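Local coordinates for protein p450 cytochrome, putative (Rippkaea orientalis, PDB 6Y01) that binds the molybdenum cofactor (Moco) and probably serves as its carrier, built on a Rossmann-like fold of the SLOG superfamily, at residues D[36-41]-D[160-165]; D[74-79]-D[91-96]; D[100-105]-D[121-126]. All blocks are in the same frame, centred on the assembly; numbering follows the deposited sequence. Where two conformers were deposited one is given.

Contact 1. Residues D[36-41]-D[160-165]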
ATOM      1  N   TYR D  36      -2.328  20.316  20.941  1.00 26.20           N
ATOM      2  CA  TYR D  36      -3.705  20.573  21.417  1.00 26.93           C
ATOM      3  C   TYR D  36      -4.208  21.929  20.906  1.00 26.99           C
ATOM      4  O   TYR D  36      -5.350  22.043  20.414  1.00 29.40           O
ATOM      5  CB  TYR D  36      -3.711  20.457  22.933  1.00 26.89           C
ATOM      6  CG  TYR D  36      -5.070  20.590  23.564  1.00 27.94           C
ATOM      7  CD1 TYR D  36      -6.016  19.588  23.448  1.00 27.17           C
ATOM      8  CD2 TYR D  36      -5.335  21.671  24.375  1.00 34.30           C
ATOM      9  CE1 TYR D  36      -7.271  19.709  24.052  1.00 28.43           C
ATOM     10  CE2 TYR D  36      -6.549  21.742  25.052  1.00 37.96           C
ATOM     11  CZ  TYR D  36      -7.506  20.770  24.874  1.00 35.03           C
ATOM     12  OH  TYR D  36      -8.711  20.913  25.499  1.00 39.78           O
ATOM     13  N   GLN D  37      -3.365  22.948  20.998  1.00 28.37           N
ATOM     14  CA  GLN D  37      -3.738  24.293  20.496  1.00 29.96           C
ATOM     15  C   GLN D  37      -3.974  24.259  18.988  1.00 30.09           C
ATOM     16  O   GLN D  37      -4.960  24.855  18.511  1.00 29.38           O
ATOM     17  CB  GLN D  37      -2.720  25.373  20.877  1.00 32.19           C
ATOM     18  CG  GLN D  37      -2.653  25.609  22.375  1.00 41.14           C
ATOM     19  CD  GLN D  37      -1.650  26.686  22.722  1.00 43.31           C
ATOM     20  OE1 GLN D  37      -0.865  27.109  21.868  1.00 54.47           O
ATOM     21  NE2 GLN D  37      -1.649  27.142  23.970  1.00 51.01           N
ATOM     22  N   LEU D  38      -3.080  23.612  18.240  1.00 27.68           N
ATOM     23  CA  LEU D  38      -3.270  23.478  16.779  1.00 27.72           C
ATOM     24  C   LEU D  38      -4.590  22.824  16.469  1.00 27.11           C
ATOM     25  O   LEU D  38      -5.271  23.289  15.545  1.00 27.97           O
ATOM     26  CB  LEU D  38      -2.152  22.628  16.150  1.00 29.95           C
ATOM     27  CG  LEU D  38      -0.877  23.337  15.812  1.00 34.57           C
ATOM     28  CD1 LEU D  38       0.135  22.289  15.311  1.00 34.99           C
ATOM     29  CD2 LEU D  38      -1.128  24.392  14.741  1.00 35.83           C
ATOM     30  N   GLY D  39      -4.911  21.733  17.157  1.00 25.38           N
ATOM     31  CA  GLY D  39      -6.174  21.050  16.852  1.00 26.11           C
ATOM     32  C   GLY D  39      -7.363  21.990  17.013  1.00 26.02           C
ATOM     33  O   GLY D  39      -8.241  22.040  16.170  1.00 26.70           O
ATOM     34  N   GLN D  40      -7.381  22.714  18.130  1.00 27.41           N
ATOM     35  CA  GLN D  40      -8.451  23.698  18.395  1.00 27.67           C
ATOM     36  C   GLN D  40      -8.480  24.741  17.276  1.00 29.43           C
ATOM     37  O   GLN D  40      -9.534  25.033  16.731  1.00 29.11           O
ATOM     38  CB  GLN D  40      -8.237  24.410  19.740  1.00 28.63           C
ATOM     39  CG  GLN D  40      -8.419  23.508  20.920  1.00 31.28           C
ATOM     40  CD  GLN D  40      -8.142  24.212  22.221  1.00 36.49           C
ATOM     41  OE1 GLN D  40      -9.026  24.901  22.725  1.00 40.84           O
ATOM     42  NE2 GLN D  40      -6.942  23.980  22.764  1.00 39.19           N
ATOM     43  N   LEU D  41      -7.317  25.304  16.911  1.00 28.14           N
ATOM     44  CA  LEU D  41      -7.285  26.410  15.928  1.00 28.86           C
ATOM     45  C   LEU D  41      -7.698  25.922  14.531  1.00 27.74           C
ATOM     46  O   LEU D  41      -8.365  26.650  13.797  1.00 31.17           O
ATOM     47  CB  LEU D  41      -5.900  27.060  15.884  1.00 31.44           C
ATOM     48  CG  LEU D  41      -5.435  27.737  17.158  1.00 32.09           C
ATOM     49  CD1 LEU D  41      -3.996  28.162  17.018  1.00 35.23           C
ATOM     50  CD2 LEU D  41      -6.316  28.931  17.519  1.00 37.23           C
ATOM     51  N   SER D 160       6.617  29.722  14.300  1.00 37.55           N
ATOM     52  CA  SER D 160       7.021  30.174  15.648  1.00 41.68           C
ATOM     53  C   SER D 160       6.001  29.750  16.712  1.00 39.13           C
ATOM     54  O   SER D 160       6.341  29.799  17.893  1.00 44.87           O
ATOM     55  CB  SER D 160       7.212  31.685  15.661  1.00 42.60           C
ATOM     56  OG  SER D 160       6.049  32.351  15.151  1.00 45.22           O
ATOM     57  N   SER D 161       4.796  29.385  16.322  1.00 34.60           N
ATOM     58  CA  SER D 161       3.695  29.110  17.262  1.00 34.05           C
ATOM     59  C   SER D 161       2.556  28.452  16.522  1.00 32.54           C
ATOM     60  O   SER D 161       2.498  28.485  15.301  1.00 31.76           O
ATOM     61  CB  SER D 161       3.187  30.395  17.877  1.00 33.46           C
ATOM     62  OG  SER D 161       2.551  31.180  16.881  1.00 37.94           O
ATOM     63  N   PRO D 162       1.580  27.844  17.229  1.00 33.55           N
ATOM     64  CA  PRO D 162       0.368  27.353  16.584  1.00 32.17           C
ATOM     65  C   PRO D 162      -0.346  28.436  15.777  1.00 31.80           C
ATOM     66  O   PRO D 162      -0.766  28.171  14.659  1.00 30.97           O
ATOM     67  CB  PRO D 162      -0.449  26.819  17.769  1.00 34.84           C
ATOM     68  CG  PRO D 162       0.607  26.389  18.730  1.00 33.63           C
ATOM     69  CD  PRO D 162       1.638  27.489  18.653  1.00 34.26           C
ATOM     70  N   GLU D 163      -0.503  29.623  16.352  1.00 33.34           N
ATOM     71  CA  GLU D 163      -1.157  30.729  15.632  1.00 36.16           C
ATOM     72  C   GLU D 163      -0.424  31.037  14.324  1.00 33.82           C
ATOM     73  O   GLU D 163      -1.063  31.281  13.306  1.00 36.52           O
ATOM     74  CB  GLU D 163      -1.232  31.963  16.556  1.00 38.15           C
ATOM     75  CG  GLU D 163      -2.123  31.757  17.745  1.00 42.63           C
ATOM     76  CD  GLU D 163      -1.562  30.938  18.924  1.00 55.57           C
ATOM     77  OE1 GLU D 163      -0.321  30.545  18.933  1.00 45.09           O
ATOM     78  OE2 GLU D 163      -2.382  30.678  19.870  1.00 69.38           O
ATOM     79  N   ASN D 164       0.909  31.027  14.365  1.00 35.63           N
ATOM     80  CA  ASN D 164       1.714  31.304  13.153  1.00 34.12           C
ATOM     81  C   ASN D 164       1.467  30.202  12.117  1.00 33.44           C
ATOM     82  O   ASN D 164       1.401  30.510  10.931  1.00 34.36           O
ATOM     83  CB  ASN D 164       3.185  31.447  13.529  1.00 35.41           C
ATOM     84  CG  ASN D 164       4.076  31.827  12.369  1.00 37.73           C
ATOM     85  OD1 ASN D 164       5.171  31.283  12.234  1.00 39.97           O
ATOM     86  ND2 ASN D 164       3.662  32.801  11.580  1.00 40.06           N
ATOM     87  N   CYS D 165       1.313  28.947  12.543  1.00 32.32           N
ATOM     88  CA  CYS D 165       0.945  27.870  11.597  1.00 30.73           C
ATOM     89  C   CYS D 165      -0.344  28.230  10.853  1.00 31.61           C
ATOM     90  O   CYS D 165      -0.395  28.024   9.627  1.00 30.18           O
ATOM     91  CB  CYS D 165       0.726  26.531  12.280  1.00 32.11           C
ATOM     92  SG  CYS D 165       2.208  25.819  13.011  1.00 32.12           S
TER

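Contact 2. Residues D[74-79]-D[91-96]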
ATOM      1  N   ILE D  74     -10.019  13.090  11.159  1.00 22.85           N
ATOM      2  CA  ILE D  74      -9.795  11.895  10.328  1.00 22.75           C
ATOM      3  C   ILE D  74      -8.513  11.236  10.837  1.00 20.93           C
ATOM      4  O   ILE D  74      -7.512  11.962  11.076  1.00 22.73           O
ATOM      5  CB  ILE D  74      -9.571  12.267   8.858  1.00 25.42           C
ATOM      6  CG1 ILE D  74     -10.576  13.250   8.288  1.00 28.07           C
ATOM      7  CG2 ILE D  74      -9.491  10.977   8.022  1.00 26.91           C
ATOM      8  CD1 ILE D  74     -12.021  12.801   8.324  1.00 27.95           C
ATOM      9  N   GLY D  75      -8.575   9.927  11.020  1.00 20.22           N
ATOM     10  CA  GLY D  75      -7.361   9.195  11.397  1.00 21.04           C
ATOM     11  C   GLY D  75      -7.046   8.152  10.335  1.00 21.35           C
ATOM     12  O   GLY D  75      -7.916   7.401   9.946  1.00 22.81           O
ATOM     13  N   ILE D  76      -5.787   8.131   9.895  1.00 20.56           N
ATOM     14  CA  ILE D  76      -5.306   7.156   8.863  1.00 20.82           C
ATOM     15  C   ILE D  76      -4.523   6.103   9.629  1.00 20.15           C
ATOM     16  O   ILE D  76      -3.381   6.339  10.002  1.00 22.42           O
ATOM     17  CB  ILE D  76      -4.450   7.825   7.795  1.00 21.58           C
ATOM     18  CG1 ILE D  76      -5.090   9.060   7.202  1.00 23.80           C
ATOM     19  CG2 ILE D  76      -4.112   6.808   6.745  1.00 22.65           C
ATOM     20  CD1 ILE D  76      -6.424   8.824   6.574  1.00 24.73           C
ATOM     21  N   LEU D  77      -5.172   4.978   9.895  1.00 20.37           N
ATOM     22  CA  LEU D  77      -4.648   3.993  10.835  1.00 20.11           C
ATOM     23  C   LEU D  77      -3.759   3.011  10.106  1.00 20.44           C
ATOM     24  O   LEU D  77      -4.121   2.514   9.025  1.00 21.09           O
ATOM     25  CB  LEU D  77      -5.794   3.234  11.511  1.00 21.72           C
ATOM     26  CG  LEU D  77      -6.795   4.108  12.308  1.00 25.38           C
ATOM     27  CD1 LEU D  77      -7.795   3.212  12.891  1.00 27.03           C
ATOM     28  CD2 LEU D  77      -6.104   4.884  13.342  1.00 32.57           C
ATOM     29  N   PRO D  78      -2.637   2.641  10.732  1.00 20.79           N
ATOM     30  CA  PRO D  78      -1.732   1.657  10.119  1.00 21.04           C
ATOM     31  C   PRO D  78      -2.176   0.210  10.289  1.00 21.76           C
ATOM     32  O   PRO D  78      -1.768  -0.662   9.543  1.00 22.96           O
ATOM     33  CB  PRO D  78      -0.411   1.929  10.860  1.00 22.93           C
ATOM     34  CG  PRO D  78      -0.846   2.413  12.236  1.00 23.68           C
ATOM     35  CD  PRO D  78      -2.080   3.227  11.951  1.00 22.89           C
ATOM     36  N   SER D  79      -3.005  -0.033  11.302  0.50 23.39           N
ATOM     37  CA  SER D  79      -3.488  -1.364  11.667  0.50 24.75           C
ATOM     38  C   SER D  79      -4.590  -1.853  10.713  0.50 23.56           C
ATOM     39  O   SER D  79      -5.084  -1.074   9.903  0.50 22.98           O
ATOM     40  CB  SER D  79      -3.968  -1.242  13.119  0.50 29.30           C
ATOM     41  OG  SER D  79      -4.837  -2.280  13.442  0.50 32.36           O
ATOM     42  N   ILE D  91     -13.504   9.782  12.014  1.00 23.84           N
ATOM     43  CA  ILE D  91     -13.488   8.925  10.816  1.00 23.37           C
ATOM     44  C   ILE D  91     -12.184   8.127  10.821  1.00 21.12           C
ATOM     45  O   ILE D  91     -11.126   8.722  10.716  1.00 24.06           O
ATOM     46  CB  ILE D  91     -13.587   9.776   9.528  1.00 24.54           C
ATOM     47  CG1 ILE D  91     -14.841  10.659   9.504  1.00 25.96           C
ATOM     48  CG2 ILE D  91     -13.469   8.873   8.275  1.00 25.41           C
ATOM     49  CD1 ILE D  91     -16.112   9.892   9.502  1.00 29.24           C
ATOM     50  N   ALA D  92     -12.299   6.850  11.048  1.00 21.75           N
ATOM     51  CA  ALA D  92     -11.155   5.924  11.093  1.00 21.88           C
ATOM     52  C   ALA D  92     -10.992   5.265   9.726  1.00 22.57           C
ATOM     53  O   ALA D  92     -11.770   4.382   9.351  1.00 23.31           O
ATOM     54  CB  ALA D  92     -11.374   4.900  12.172  1.00 24.51           C
ATOM     55  N   ILE D  93      -9.938   5.687   9.016  1.00 21.34           N
ATOM     56  CA  ILE D  93      -9.575   5.036   7.743  1.00 21.34           C
ATOM     57  C   ILE D  93      -8.590   3.936   8.109  1.00 20.71           C
ATOM     58  O   ILE D  93      -7.497   4.229   8.580  1.00 23.27           O
ATOM     59  CB  ILE D  93      -8.966   6.049   6.772  1.00 22.10           C
ATOM     60  CG1 ILE D  93      -9.868   7.243   6.536  1.00 23.19           C
ATOM     61  CG2 ILE D  93      -8.544   5.374   5.454  1.00 22.92           C
ATOM     62  CD1 ILE D  93     -11.210   6.909   5.982  1.00 23.93           C
ATOM     63  N   VAL D  94      -9.007   2.704   7.915  1.00 19.91           N
ATOM     64  CA  VAL D  94      -8.246   1.528   8.374  1.00 20.32           C
ATOM     65  C   VAL D  94      -7.453   1.019   7.148  1.00 20.23           C
ATOM     66  O   VAL D  94      -8.072   0.621   6.195  1.00 20.90           O
ATOM     67  CB  VAL D  94      -9.156   0.426   8.904  1.00 20.73           C
ATOM     68  CG1 VAL D  94      -8.372  -0.780   9.374  1.00 22.59           C
ATOM     69  CG2 VAL D  94     -10.048   1.000  10.036  1.00 22.29           C
ATOM     70  N   THR D  95      -6.127   1.136   7.212  1.00 20.11           N
ATOM     71  CA  THR D  95      -5.347   0.866   5.975  1.00 21.02           C
ATOM     72  C   THR D  95      -4.774  -0.539   5.951  1.00 20.27           C
ATOM     73  O   THR D  95      -4.561  -1.021   4.836  1.00 22.27           O
ATOM     74  CB  THR D  95      -4.246   1.895   5.757  1.00 21.82           C
ATOM     75  OG1 THR D  95      -3.160   1.690   6.631  1.00 21.19           O
ATOM     76  CG2 THR D  95      -4.774   3.309   5.783  1.00 22.39           C
ATOM     77  N   GLY D  96      -4.385  -1.107   7.059  1.00 21.09           N
ATOM     78  CA  GLY D  96      -3.672  -2.365   7.104  1.00 21.85           C
ATOM     79  C   GLY D  96      -2.288  -2.255   6.424  1.00 21.44           C
ATOM     80  O   GLY D  96      -1.772  -3.286   6.017  1.00 23.35           O
TER

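Contact 3. Residues D[100-105]-D[121-126]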
ATOM      1  N   ALA D 100       3.632   2.188   5.765  1.00 22.94           N
ATOM      2  CA  ALA D 100       3.347   2.617   4.393  1.00 23.79           C
ATOM      3  C   ALA D 100       2.212   3.617   4.318  1.00 23.13           C
ATOM      4  O   ALA D 100       2.093   4.318   3.359  1.00 27.07           O
ATOM      5  CB  ALA D 100       3.114   1.425   3.486  1.00 24.28           C
ATOM      6  N   ARG D 101       1.361   3.677   5.367  1.00 21.78           N
ATOM      7  CA  ARG D 101       0.266   4.653   5.303  1.00 23.24           C
ATOM      8  C   ARG D 101       0.734   6.095   5.378  1.00 22.39           C
ATOM      9  O   ARG D 101      -0.034   6.991   5.060  1.00 24.63           O
ATOM     10  CB  ARG D 101      -0.812   4.411   6.381  1.00 24.27           C
ATOM     11  CG  ARG D 101      -0.465   4.690   7.841  1.00 24.14           C
ATOM     12  CD  ARG D 101      -0.367   6.148   8.203  1.00 24.52           C
ATOM     13  NE  ARG D 101      -0.589   6.290   9.623  1.00 25.81           N
ATOM     14  CZ  ARG D 101       0.271   6.076  10.561  1.00 24.97           C
ATOM     15  NH1 ARG D 101       1.521   5.675  10.341  1.00 29.38           N
ATOM     16  NH2 ARG D 101      -0.088   6.112  11.817  1.00 27.66           N
ATOM     17  N   ASN D 102       1.978   6.338   5.747  1.00 23.87           N
ATOM     18  CA  ASN D 102       2.490   7.700   5.896  1.00 24.45           C
ATOM     19  C   ASN D 102       2.282   8.469   4.576  1.00 23.55           C
ATOM     20  O   ASN D 102       2.045   9.669   4.574  1.00 24.14           O
ATOM     21  CB  ASN D 102       3.971   7.651   6.337  1.00 27.42           C
ATOM     22  CG  ASN D 102       4.162   7.094   7.734  1.00 30.52           C
ATOM     23  OD1 ASN D 102       3.222   6.691   8.330  1.00 35.04           O
ATOM     24  ND2 ASN D 102       5.388   7.088   8.283  1.00 34.22           N
ATOM     25  N   ASN D 103       2.389   7.769   3.429  1.00 23.02           N
ATOM     26  CA  ASN D 103       2.257   8.447   2.137  1.00 23.00           C
ATOM     27  C   ASN D 103       0.811   8.917   1.942  1.00 21.54           C
ATOM     28  O   ASN D 103       0.594   9.953   1.348  1.00 22.85           O
ATOM     29  CB  ASN D 103       2.778   7.593   0.956  1.00 25.72           C
ATOM     30  CG  ASN D 103       3.252   8.472  -0.197  1.00 27.83           C
ATOM     31  OD1 ASN D 103       4.005   9.443  -0.047  1.00 31.34           O
ATOM     32  ND2 ASN D 103       2.865   8.087  -1.395  1.00 29.96           N
ATOM     33  N   ILE D 104      -0.161   8.150   2.441  1.00 22.85           N
ATOM     34  CA  ILE D 104      -1.572   8.563   2.347  1.00 22.70           C
ATOM     35  C   ILE D 104      -1.783   9.821   3.165  1.00 21.62           C
ATOM     36  O   ILE D 104      -2.459  10.745   2.673  1.00 22.48           O
ATOM     37  CB  ILE D 104      -2.492   7.437   2.849  1.00 23.74           C
ATOM     38  CG1 ILE D 104      -2.269   6.165   2.022  1.00 25.44           C
ATOM     39  CG2 ILE D 104      -3.938   7.913   2.809  1.00 23.94           C
ATOM     40  CD1 ILE D 104      -3.059   5.003   2.497  1.00 27.64           C
ATOM     41  N   ASN D 105      -1.164   9.870   4.350  1.00 22.43           N
ATOM     42  CA  ASN D 105      -1.338  11.070   5.201  1.00 22.60           C
ATOM     43  C   ASN D 105      -0.935  12.316   4.425  1.00 22.26           C
ATOM     44  O   ASN D 105      -1.565  13.337   4.449  1.00 24.12           O
ATOM     45  CB  ASN D 105      -0.485  11.007   6.479  1.00 24.44           C
ATOM     46  CG  ASN D 105      -0.832   9.857   7.412  1.00 26.05           C
ATOM     47  OD1 ASN D 105      -1.734   9.159   7.170  1.00 29.27           O
ATOM     48  ND2 ASN D 105      -0.015   9.609   8.444  1.00 30.05           N
ATOM     49  N   THR D 121       7.901  11.040  12.130  1.00 25.15           N
ATOM     50  CA  THR D 121       7.633  12.402  11.658  1.00 25.65           C
ATOM     51  C   THR D 121       8.634  12.768  10.571  1.00 25.00           C
ATOM     52  O   THR D 121       8.241  13.370   9.576  1.00 24.74           O
ATOM     53  CB  THR D 121       7.646  13.369  12.851  1.00 28.05           C
ATOM     54  OG1 THR D 121       6.634  12.968  13.815  1.00 29.87           O
ATOM     55  CG2 THR D 121       7.369  14.780  12.383  1.00 29.95           C
ATOM     56  N   LEU D 122       9.890  12.429  10.777  1.00 24.10           N
ATOM     57  CA  LEU D 122      10.923  12.712   9.739  1.00 23.70           C
ATOM     58  C   LEU D 122      10.533  12.049   8.425  1.00 22.66           C
ATOM     59  O   LEU D 122      10.642  12.699   7.348  1.00 23.38           O
ATOM     60  CB  LEU D 122      12.269  12.183  10.200  1.00 27.32           C
ATOM     61  CG  LEU D 122      13.478  12.802   9.556  1.00 34.07           C
ATOM     62  CD1 LEU D 122      13.663  14.251   9.996  1.00 43.00           C
ATOM     63  CD2 LEU D 122      14.693  12.013   9.999  1.00 43.41           C
ATOM     64  N   SER D 123      10.083  10.800   8.481  0.50 23.11           N
ATOM     65  CA  SER D 123       9.670  10.079   7.247  0.50 22.78           C
ATOM     66  C   SER D 123       8.520  10.821   6.572  0.50 23.71           C
ATOM     67  O   SER D 123       8.526  10.972   5.354  0.50 24.81           O
ATOM     68  CB  SER D 123       9.341   8.621   7.487  0.50 24.43           C
ATOM     69  OG  SER D 123       8.036   8.397   8.019  0.50 26.80           O
ATOM     70  N   GLU D 124       7.521  11.281   7.356  1.00 23.35           N
ATOM     71  CA  GLU D 124       6.380  11.971   6.755  1.00 24.70           C
ATOM     72  C   GLU D 124       6.759  13.316   6.157  1.00 23.96           C
ATOM     73  O   GLU D 124       6.272  13.644   5.076  1.00 23.64           O
ATOM     74  CB  GLU D 124       5.263  12.160   7.801  1.00 27.12           C
ATOM     75  CG  GLU D 124       4.649  10.849   8.092  1.00 31.95           C
ATOM     76  CD  GLU D 124       3.351  10.796   8.758  1.00 36.20           C
ATOM     77  OE1 GLU D 124       2.521  11.769   8.483  1.00 36.70           O
ATOM     78  OE2 GLU D 124       3.083   9.758   9.387  1.00 36.08           O
ATOM     79  N   VAL D 125       7.575  14.080   6.859  1.00 21.78           N
ATOM     80  CA  VAL D 125       8.035  15.372   6.294  1.00 23.66           C
ATOM     81  C   VAL D 125       8.787  15.120   4.985  1.00 21.51           C
ATOM     82  O   VAL D 125       8.538  15.825   4.038  1.00 22.66           O
ATOM     83  CB  VAL D 125       8.889  16.133   7.289  1.00 23.71           C
ATOM     84  CG1 VAL D 125       9.561  17.333   6.658  1.00 24.57           C
ATOM     85  CG2 VAL D 125       8.050  16.582   8.494  1.00 25.56           C
ATOM     86  N   ALA D 126       9.680  14.138   4.992  1.00 22.16           N
ATOM     87  CA  ALA D 126      10.463  13.837   3.780  1.00 22.33           C
ATOM     88  C   ALA D 126       9.519  13.486   2.628  1.00 21.88           C
ATOM     89  O   ALA D 126       9.705  13.993   1.497  1.00 24.12           O
ATOM     90  CB  ALA D 126      11.479  12.758   4.074  1.00 22.92           C
TER

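Contact 1. Residues D[36-41]-D[160-165]
Two helices meet here, the middle of helix 29-44 against the first turn of helix 162-176, and the backbones come nearest at Leu-38 and Pro-162, whose CA atoms are 5.3 Å apart. Ser-161 is the N-cap of the second helix: its OG accepts from Asn-164 N at 3.0 Å. Just ahead of it, Ser-160 N donates in plane to a lone pair of Asn-164 OD1, so Asn-164 is tied back to the cap by its backbone N-H and side-chain oxygen. Pro-162 is central, its ring met by Gln-37, Leu-38 and Leu-41. Leu-38 crosses it at about a right angle, with CD2 3.9 Å from Pro-162 CB and the same methyl 3.8 Å from Cys-165 CB. Leu-41 sends CD1 to Pro-162 CB at 3.9 Å, and this methyl also lies alongside the bent chain of Glu-163. On the more open side Gln-37, extended beyond CG, brings OE1 to 3.5 Å from Pro-162 CG, a van der Waals touch. Leu-38 and Cys-165 turn inward together and both reach Ile-113 and Leu-138 on strands 111-115 and 135-138. The first and last helices of the chain meet over one face of the parallel sheet, as in a Rossmann-like fold.

Contact 2. Residues D[74-79]-D[91-96]
This is a pairing of parallel strands at one margin of the chain's sheet, where 91-94 is the outermost strand and 73-77 its inner neighbour. The segment axes run 4.8 Å apart at an angle of 19°. Gly-75 N donates to Ile-91 O, Gly-75 O accepts from Ile-93 N, and Leu-77 N donates to Ile-93 O at 2.8 Å, all nearly along the C=O axes. On one face Ile-74 and Ile-76 lie beside Ile-91 and Ile-93, pointing the same way, with Ile-74 CD1 3.6 Å from Ile-91 CB. On the other, Leu-77 CD1 reaches Ala-92 CB at 4.0 Å. Past the strands, Leu-77 O is gripped twice by Thr-95, through N at 3.0 Å and through OG1 at 2.7 Å on a lone pair; OG1 also bonds Leu-97 N. An alanine at Thr-95 would probably loosen the hold on the end of strand 73-77, losing the hydroxyl bonds to Leu-77 O and Leu-97 N as well as the CG2 contact with Ile-76. Outside, Val-94 N bonds Ser-108 OG of the second subunit, and Ile-93 packs on Ile-104 of that subunit. The arrangement is the edge of a Rossmann-like parallel sheet, here buried in a subunit interface.

Contact 3. Residues D[100-105]-D[121-126]
Helix 102-108 and helix 119-130 of the Rossmann-like fold face each other here across a small, buried and mostly polar interface. The run from Gly-120 to Glu-124 matches the GTxxE end of the PGGxGTxxE signature known from LOG-type relatives in the SLOG superfamily, where it belongs to the ligand site; a comparable role here is possible but inferred.

Of the hydrogen bonds, the firmest across the helices in the conformer given runs from Asn-102 ND2 to Ser-123 OG, 3.0 Å long, with the hydroxyl only 13° out of the amide plane and an angle of 142° at the hydrogen. Asn-105 ND2 faces the carboxylate of Glu-124 and makes two weak bonds, 3.2 Å to OE2 and 3.3 Å to OE1. The amide and carboxylate planes are 58° apart, so this is a skewed fork and not a flat pairing. OE1 is the less surely placed of the two.

Charge and close polar approach come next. Asn-102 OD1 and Glu-124 OE2 sit 3.2 Å apart, two acceptors with no bond between them. Arg-101 NH1 gives a weak bond to Asn-102 OD1 and lies 4.5 Å from Glu-124 OE2, which lies well off the guanidinium plane, so only the charges act. The arginine's positive charge probably eases the crowding of oxygens and favours the ionised acid. The guanidinium itself is held from elsewhere, NE by Ile-76 O and NH2 by Gly-52 O.

Apolar contact is slight: the extended chain of Glu-124 crosses Asn-102 at about a right angle, its CG 3.7 Å from Asn-102 CB, and also touches Met-21 of strand 17-21. Ser-123 OG, which takes the Asn-102 amide hydrogen, is in turn hydrogen-bonded to Gly-120 O one turn back in its own helix.

In the fold
All three contacts belong to one Rossmann-like domain and its seven-stranded parallel sheet. Contact 1 spans most of the chain, joining helices 29-44 and 162-176 on one face; contacts 2 and 3 fall in series between its two segments. Contact 2 lies at the sheet's margin, and contact 3 joins helices 102-108 and 119-130 on the face opposite contact 1. Centres are about 24 Å apart for contacts 1 and 2, about 21 Å for 1 and 3, about 14 Å for 2 and 3. The atoms of the last two touch: Thr-95 OG1 packs 3.6 Å from Arg-101 CB, and the arginine's bond couples the edge strands to the helix pair. Other subunits pack against both, so these help build the tetramer.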